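Putative lipase/esterase (Lactobacillus plantarum WCFS1, PDB 3BXP) is a putative carboxylesterase or lipase of the alpha/beta-hydrolase class that probably hydrolyses carboxylic ester bonds, its natural substrate not being established. Local coordinates at residues B[40-45]-B[68-73]; B[85-90]-B[124-129]; B[153-158]-B[200-205]. All coordinates share one frame; numbering follows the deposited sequence.

How the interactions relate
The three contacts follow one another along the chain and lie within one alpha/beta-hydrolase fold. Interaction 1 pairs two neighbouring strands, and interaction 2, about 12 Å away between centres, crosses two of the helices beside them; the two touch where L71 CD2 lies 3.6 Å from L90 CA and where Y73 packs on Q89. Interaction 3 is about 19 Å from interaction 2 between centres, joined to it through A124 CB, 3.4 Å from I158 CD1. Interactions 1 and 3 reach the same sheet without touching, their nearest atoms about 6 Å apart. Y73 and Y155 both contact residues of the GxSxG sequence around S117, probably the nucleophile elbow, so these two contacts flank the likely active site.

Interaction 1: residues B[40-45]-B[68-73]; sequences ICPGGG and TVVLNY
I40, the residue most covered here, lies beside V70 in a parallel bridge and is hydrogen-bonded to V69 and L71, the residues on either side of V70. Its N donates to V69 O at 2.7 Å, while its O accepts from L71 N at 2.9 Å along an almost straight N-H...O line (178°). I40 and V70 send their side chains to the same face of the sheet, but the contact between them is loose, CB of I40 being 4.3 Å from CG2 of V70.

P42 takes over where the regular pairing stops. CG and CD of its ring sit against the other strand: CG meets CG1 of V70 at 3.8 Å, and CD rests on L71 O. Its carbonyl is used as well, because Y73 OH donates to P42 O at 2.7 Å. That donor is tilted 27° from the carbonyl plane, whereas the oxygen itself lies in the plane of the tyrosine ring, at its edge.

In Y73, CG stands between the backbone N and the carbonyl carbon (chi1 56°), and the side chain slides past P42 in the opposite direction. CE2 packs against P42 CD, and C41 CB approaches CD2 obliquely at 4.0 Å. The hydroxyl also accepts a bond from a water, whose oxygen is 2.8 Å from Y73 OH and which is weakly bonded to G43 O. H49 meets the Y73 ring edge-to-face and donates to the backbone O of Y73.

Strands 35-41 and 67-72 are joined through helix 54-63 in a beta-alpha-beta unit. The glycine-rich turn that leaves the first strand, tied to E54 through G43 N, is where many alpha/beta-hydrolases have their oxyanion-hole loop and probably plays that part here.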
# COMPACT_ATOMS: atom_id res chain seq x y z
N ILE B 40 -7.69 20.26 5.12
CA ILE B 40 -6.58 19.97 4.17
C ILE B 40 -5.38 20.84 4.53
O ILE B 40 -5.47 22.10 4.58
CB ILE B 40 -7.01 20.21 2.70
CG1 ILE B 40 -8.09 19.23 2.23
CG2 ILE B 40 -5.77 20.11 1.78
CD1 ILE B 40 -8.79 19.66 0.93
N CYS B 41 -4.27 20.16 4.90
CA CYS B 41 -3.00 20.80 5.12
C CYS B 41 -2.20 20.61 3.83
O CYS B 41 -1.82 19.51 3.52
CB CYS B 41 -2.28 20.20 6.34
SG CYS B 41 -3.11 20.61 7.87
N PRO B 42 -2.02 21.67 3.03
CA PRO B 42 -1.39 21.58 1.70
C PRO B 42 0.09 21.15 1.71
O PRO B 42 0.78 21.22 2.77
CB PRO B 42 -1.51 22.99 1.14
CG PRO B 42 -2.53 23.68 1.98
CD PRO B 42 -2.45 23.06 3.34
N GLY B 43 0.60 20.77 0.56
CA GLY B 43 2.07 20.63 0.43
C GLY B 43 2.81 21.94 0.33
O GLY B 43 2.26 22.98 0.65
N GLY B 44 4.09 21.89 -0.10
CA GLY B 44 4.82 23.09 -0.30
C GLY B 44 6.16 23.18 0.43
O GLY B 44 6.76 24.25 0.50
N GLY B 45 6.59 22.06 0.97
CA GLY B 45 7.94 21.91 1.55
C GLY B 45 8.31 22.91 2.62
O GLY B 45 9.50 23.18 2.88
N THR B 68 -15.11 21.16 3.29
CA THR B 68 -13.66 21.18 3.37
C THR B 68 -13.17 22.50 3.87
O THR B 68 -13.76 23.53 3.63
CB THR B 68 -13.01 20.80 2.04
OG1 THR B 68 -13.26 21.80 1.05
CG2 THR B 68 -13.53 19.44 1.58
N VAL B 69 -12.05 22.44 4.60
CA VAL B 69 -11.36 23.68 5.07
C VAL B 69 -9.91 23.51 4.69
O VAL B 69 -9.33 22.45 4.94
CB VAL B 69 -11.48 23.89 6.61
CG1 VAL B 69 -10.53 25.05 7.16
CG2 VAL B 69 -12.97 24.16 7.05
N VAL B 70 -9.32 24.53 4.07
CA VAL B 70 -7.88 24.51 3.79
C VAL B 70 -7.19 25.37 4.80
O VAL B 70 -7.61 26.50 5.03
CB VAL B 70 -7.59 24.99 2.34
CG1 VAL B 70 -6.05 25.02 2.11
CG2 VAL B 70 -8.31 24.06 1.30
N LEU B 71 -6.17 24.79 5.45
CA LEU B 71 -5.41 25.36 6.56
C LEU B 71 -4.01 25.69 6.08
O LEU B 71 -3.23 24.81 5.79
CB LEU B 71 -5.33 24.39 7.73
CG LEU B 71 -4.24 24.82 8.77
CD1 LEU B 71 -4.40 26.23 9.34
CD2 LEU B 71 -4.22 23.71 9.85
N ASN B 72 -3.73 26.98 5.92
CA ASN B 72 -2.42 27.44 5.53
C ASN B 72 -1.52 27.61 6.75
O ASN B 72 -1.40 28.66 7.27
CB ASN B 72 -2.57 28.76 4.76
CG ASN B 72 -2.84 28.57 3.25
OD1 ASN B 72 -3.01 27.47 2.72
ND2 ASN B 72 -2.83 29.69 2.54
N TYR B 73 -0.94 26.51 7.19
CA TYR B 73 -0.20 26.41 8.46
C TYR B 73 1.13 27.18 8.36
O TYR B 73 1.63 27.50 7.27
CB TYR B 73 -0.01 24.92 8.84
CG TYR B 73 0.67 24.20 7.71
CD1 TYR B 73 2.03 24.32 7.54
CD2 TYR B 73 -0.06 23.46 6.76
CE1 TYR B 73 2.70 23.72 6.46
CE2 TYR B 73 0.60 22.87 5.66
CZ TYR B 73 1.96 23.01 5.51
OH TYR B 73 2.59 22.46 4.40
O HOH W 1 4.59 23.73 2.96

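Interaction 2: residues B[85-90]-B[124-129]; sequences WALQQL and ATYNGV
L87 and L90, one turn apart on helix 85-99, meet T125, Y126 and V129 of helix 118-129. The short segments cross at -74° with their axes 10.2 Å apart at closest approach, a separation filled by side chains.

The aromatic part of the contact is a CH-pi interaction. L90 CG, anti to the backbone N (chi1 178°), lies over one face of the Y126 ring, 4.0 Å from its centroid and only 14° off the ring normal, displaced toward the rim. One methyl of the same leucine, CD2, bears on the root of the tyrosine, 3.6 Å from Y126 CG.

The remaining apolar contacts belong to L87. Its CD2 sits 3.7 Å from T125 CG2, the two side chains crossing at about a right angle, and also touches the ring carbon CD1 of Y126 more loosely at 4.1 Å. CD1 of L87 reaches CG2 of V129 at 4.4 Å. T125 presents CG2, which is anti to its backbone N; its OG1, on the other branch, is bonded to H121 O of the same helix.

No hydrogen bond crosses between the segments. A backbone oxygen also meets the ring: L87 O lies near the plane of Y126 at its edge, 3.5 Å from CE1. A carbonyl oxygen there faces the slightly positive rim hydrogens, so the approach is probably mildly favourable.

V122 extends the interface back along helix 118-129 by packing on A86 and L90. L90 also meets L71 of strand 67-72, A124 rests on L153 of strand 150-154, and helix 133-138 adds R136 against Y126 and L135 against V129, so these two strands and that helix all border the crossing.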
# COMPACT_ATOMS: atom_id res chain seq x y z
N TRP B 85 4.13 25.80 16.31
CA TRP B 85 2.99 26.63 15.88
C TRP B 85 1.97 25.92 14.99
O TRP B 85 0.77 26.10 15.21
CB TRP B 85 3.45 27.92 15.20
CG TRP B 85 4.70 28.46 15.84
CD1 TRP B 85 5.95 28.53 15.27
CD2 TRP B 85 4.86 28.91 17.19
NE1 TRP B 85 6.86 28.98 16.18
CE2 TRP B 85 6.21 29.25 17.35
CE3 TRP B 85 3.98 29.08 18.27
CZ2 TRP B 85 6.72 29.72 18.56
CZ3 TRP B 85 4.48 29.58 19.46
CH2 TRP B 85 5.83 29.92 19.59
N ALA B 86 2.42 25.15 14.00
CA ALA B 86 1.48 24.51 13.08
C ALA B 86 0.50 23.57 13.81
O ALA B 86 -0.64 23.48 13.39
CB ALA B 86 2.22 23.75 11.95
N LEU B 87 0.98 22.87 14.82
CA LEU B 87 0.15 21.94 15.63
C LEU B 87 -0.97 22.70 16.39
O LEU B 87 -2.13 22.29 16.37
CB LEU B 87 1.02 21.16 16.63
CG LEU B 87 2.08 20.25 16.07
CD1 LEU B 87 2.96 19.73 17.21
CD2 LEU B 87 1.46 19.09 15.29
N GLN B 88 -0.60 23.84 16.96
CA GLN B 88 -1.54 24.74 17.69
C GLN B 88 -2.58 25.30 16.72
O GLN B 88 -3.78 25.31 17.01
CB GLN B 88 -0.75 25.82 18.45
CG GLN B 88 0.12 25.19 19.54
CD GLN B 88 1.26 26.04 20.12
OE1 GLN B 88 1.71 27.03 19.56
NE2 GLN B 88 1.78 25.58 21.24
N GLN B 89 -2.13 25.69 15.52
CA GLN B 89 -3.04 26.22 14.49
C GLN B 89 -4.03 25.17 13.97
O GLN B 89 -5.18 25.47 13.72
CB GLN B 89 -2.23 26.76 13.32
CG GLN B 89 -1.36 27.95 13.65
CD GLN B 89 -0.35 28.31 12.55
OE1 GLN B 89 0.09 27.47 11.72
NE2 GLN B 89 0.05 29.59 12.55
N LEU B 90 -3.56 23.95 13.83
CA LEU B 90 -4.42 22.87 13.39
C LEU B 90 -5.44 22.60 14.53
O LEU B 90 -6.62 22.46 14.29
CB LEU B 90 -3.61 21.64 13.06
CG LEU B 90 -4.32 20.36 12.61
CD1 LEU B 90 -5.50 20.63 11.63
CD2 LEU B 90 -3.31 19.37 12.02
N ALA B 124 0.39 14.10 10.30
CA ALA B 124 0.91 12.86 10.89
C ALA B 124 1.41 13.15 12.29
O ALA B 124 1.17 12.42 13.26
CB ALA B 124 2.01 12.25 9.98
N THR B 125 2.07 14.29 12.44
CA THR B 125 2.57 14.67 13.77
C THR B 125 1.38 14.95 14.71
O THR B 125 1.39 14.54 15.89
CB THR B 125 3.48 15.89 13.65
OG1 THR B 125 4.61 15.55 12.81
CG2 THR B 125 4.01 16.37 15.04
N TYR B 126 0.37 15.66 14.20
CA TYR B 126 -0.85 15.95 14.95
C TYR B 126 -1.51 14.67 15.43
O TYR B 126 -2.00 14.54 16.60
CB TYR B 126 -1.83 16.81 14.14
CG TYR B 126 -2.90 17.43 15.04
CD1 TYR B 126 -2.63 18.59 15.75
CD2 TYR B 126 -4.15 16.85 15.16
CE1 TYR B 126 -3.59 19.15 16.57
CE2 TYR B 126 -5.09 17.39 16.01
CZ TYR B 126 -4.82 18.55 16.69
OH TYR B 126 -5.82 19.06 17.53
N ASN B 127 -1.53 13.70 14.54
CA ASN B 127 -2.22 12.44 14.81
C ASN B 127 -1.59 11.77 16.04
O ASN B 127 -2.27 11.10 16.85
CB ASN B 127 -2.22 11.52 13.59
CG ASN B 127 -3.27 10.44 13.70
OD1 ASN B 127 -4.28 10.61 14.41
ND2 ASN B 127 -3.05 9.30 13.05
N GLY B 128 -0.29 11.96 16.19
CA GLY B 128 0.46 11.43 17.33
C GLY B 128 0.35 12.22 18.62
O GLY B 128 -0.01 11.71 19.66
N VAL B 129 0.67 13.49 18.53
CA VAL B 129 0.59 14.43 19.63
C VAL B 129 -0.82 14.64 20.23
O VAL B 129 -0.98 14.65 21.45
CB VAL B 129 1.14 15.81 19.18
CG1 VAL B 129 0.91 16.89 20.24
CG2 VAL B 129 2.60 15.68 18.86

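Interaction 3: residues B[153-158]-B[200-205]; sequences LGYPVI and ATDESV
D202 brings its carboxylate up to Y155, with OD2 3.4 Å from the tyrosine CB and oblique to the ring. OD2 also accepts a bond from Q198 NE2, in the preceding strand.

The other oxygen turns back on its own loop. D202 OD1 accepts from S204 N at 2.9 Å, nearly along the C-O axis, in an Asx turn. It accepts a second bond from V205 N at 3.0 Å, which arrives from above the carboxylate plane, 57° out of it. The backbone N-H groups of S204 and V205 thus both grip OD1.

V205, the most covered residue of the contact, ends the segment by pushing both methyls against the chain at 155-157. CG1, anti to the backbone N (chi1 -179°), lies 3.4 Å from P156 O and 3.5 Å from Y155 O, and CG2 is likewise close to Y155 O. CG1 also meets CG2 of V157 at 4.1 Å, the side chains crossing obliquely.

No hydrogen bond joins the segments, and the contact is largely one of methyls against carbonyl oxygens, with a small apolar patch. P156 O is buried with no partner, a polar cost of the close fit. The Asx bonds and Q198 position the D202 carboxylate; D202 follows strand 194-199 where alpha/beta-hydrolases commonly carry the acid of the triad, consistent with that role here.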
# COMPACT_ATOMS: atom_id res chain seq x y z
N LEU B 153 -3.23 10.74 4.26
CA LEU B 153 -1.91 11.25 3.92
C LEU B 153 -1.55 10.92 2.50
O LEU B 153 -1.58 9.75 2.10
CB LEU B 153 -0.81 10.68 4.85
CG LEU B 153 -0.96 10.95 6.36
CD1 LEU B 153 0.12 10.17 7.12
CD2 LEU B 153 -0.80 12.46 6.59
N GLY B 154 -1.25 11.95 1.71
CA GLY B 154 -0.73 11.74 0.34
C GLY B 154 0.71 12.21 0.23
O GLY B 154 1.03 13.35 0.63
N TYR B 155 1.55 11.34 -0.28
CA TYR B 155 2.97 11.59 -0.36
C TYR B 155 3.47 12.43 0.84
O TYR B 155 4.13 13.44 0.65
CB TYR B 155 3.34 12.27 -1.70
CG TYR B 155 2.40 13.36 -2.18
CD1 TYR B 155 1.20 13.04 -2.75
CD2 TYR B 155 2.74 14.68 -2.10
CE1 TYR B 155 0.35 14.03 -3.24
CE2 TYR B 155 1.89 15.69 -2.57
CZ TYR B 155 0.71 15.36 -3.12
OH TYR B 155 -0.12 16.33 -3.61
N PRO B 156 3.25 11.94 2.08
CA PRO B 156 3.58 12.81 3.19
C PRO B 156 5.04 12.84 3.52
O PRO B 156 5.71 11.82 3.40
CB PRO B 156 2.91 12.12 4.35
CG PRO B 156 2.97 10.67 3.99
CD PRO B 156 2.65 10.67 2.55
N VAL B 157 5.52 14.01 3.91
CA VAL B 157 6.78 14.08 4.66
C VAL B 157 6.49 13.56 6.06
O VAL B 157 5.51 13.98 6.70
CB VAL B 157 7.35 15.50 4.70
CG1 VAL B 157 8.56 15.59 5.65
CG2 VAL B 157 7.67 16.02 3.26
N ILE B 158 7.33 12.65 6.56
CA ILE B 158 7.06 11.99 7.82
C ILE B 158 8.25 12.12 8.76
O ILE B 158 8.09 12.32 9.98
CB ILE B 158 6.79 10.48 7.59
CG1 ILE B 158 5.42 10.31 6.87
CG2 ILE B 158 6.87 9.65 8.88
CD1 ILE B 158 4.14 10.86 7.69
N ALA B 200 5.36 5.16 -6.10
CA ALA B 200 6.59 4.42 -5.84
C ALA B 200 7.80 5.19 -6.37
O ALA B 200 8.91 5.08 -5.84
CB ALA B 200 6.53 3.02 -6.48
N THR B 201 7.52 5.98 -7.40
CA THR B 201 8.53 6.65 -8.23
C THR B 201 8.74 8.12 -7.83
O THR B 201 9.45 8.86 -8.51
CB THR B 201 8.12 6.66 -9.74
OG1 THR B 201 6.88 7.38 -9.91
CG2 THR B 201 7.98 5.26 -10.30
N ASP B 202 8.08 8.54 -6.75
CA ASP B 202 8.17 9.91 -6.21
C ASP B 202 9.61 10.42 -6.04
O ASP B 202 10.42 9.88 -5.30
CB ASP B 202 7.43 9.98 -4.85
CG ASP B 202 6.96 11.39 -4.49
OD1 ASP B 202 7.69 12.33 -4.84
OD2 ASP B 202 5.91 11.55 -3.80
N GLU B 203 9.92 11.51 -6.73
CA GLU B 203 11.28 12.02 -6.73
C GLU B 203 11.36 13.31 -5.92
O GLU B 203 12.42 13.94 -5.84
CB GLU B 203 11.75 12.23 -8.18
N SER B 204 10.23 13.69 -5.32
CA SER B 204 10.12 14.93 -4.52
C SER B 204 10.12 14.62 -3.02
O SER B 204 10.83 15.22 -2.25
CB SER B 204 8.79 15.61 -4.81
OG SER B 204 8.76 16.15 -6.12
N VAL B 205 9.26 13.69 -2.65
CA VAL B 205 9.15 13.18 -1.28
C VAL B 205 9.59 11.72 -1.29
O VAL B 205 8.94 10.86 -1.91
CB VAL B 205 7.68 13.25 -0.72
CG1 VAL B 205 7.57 12.73 0.74
CG2 VAL B 205 7.12 14.64 -0.77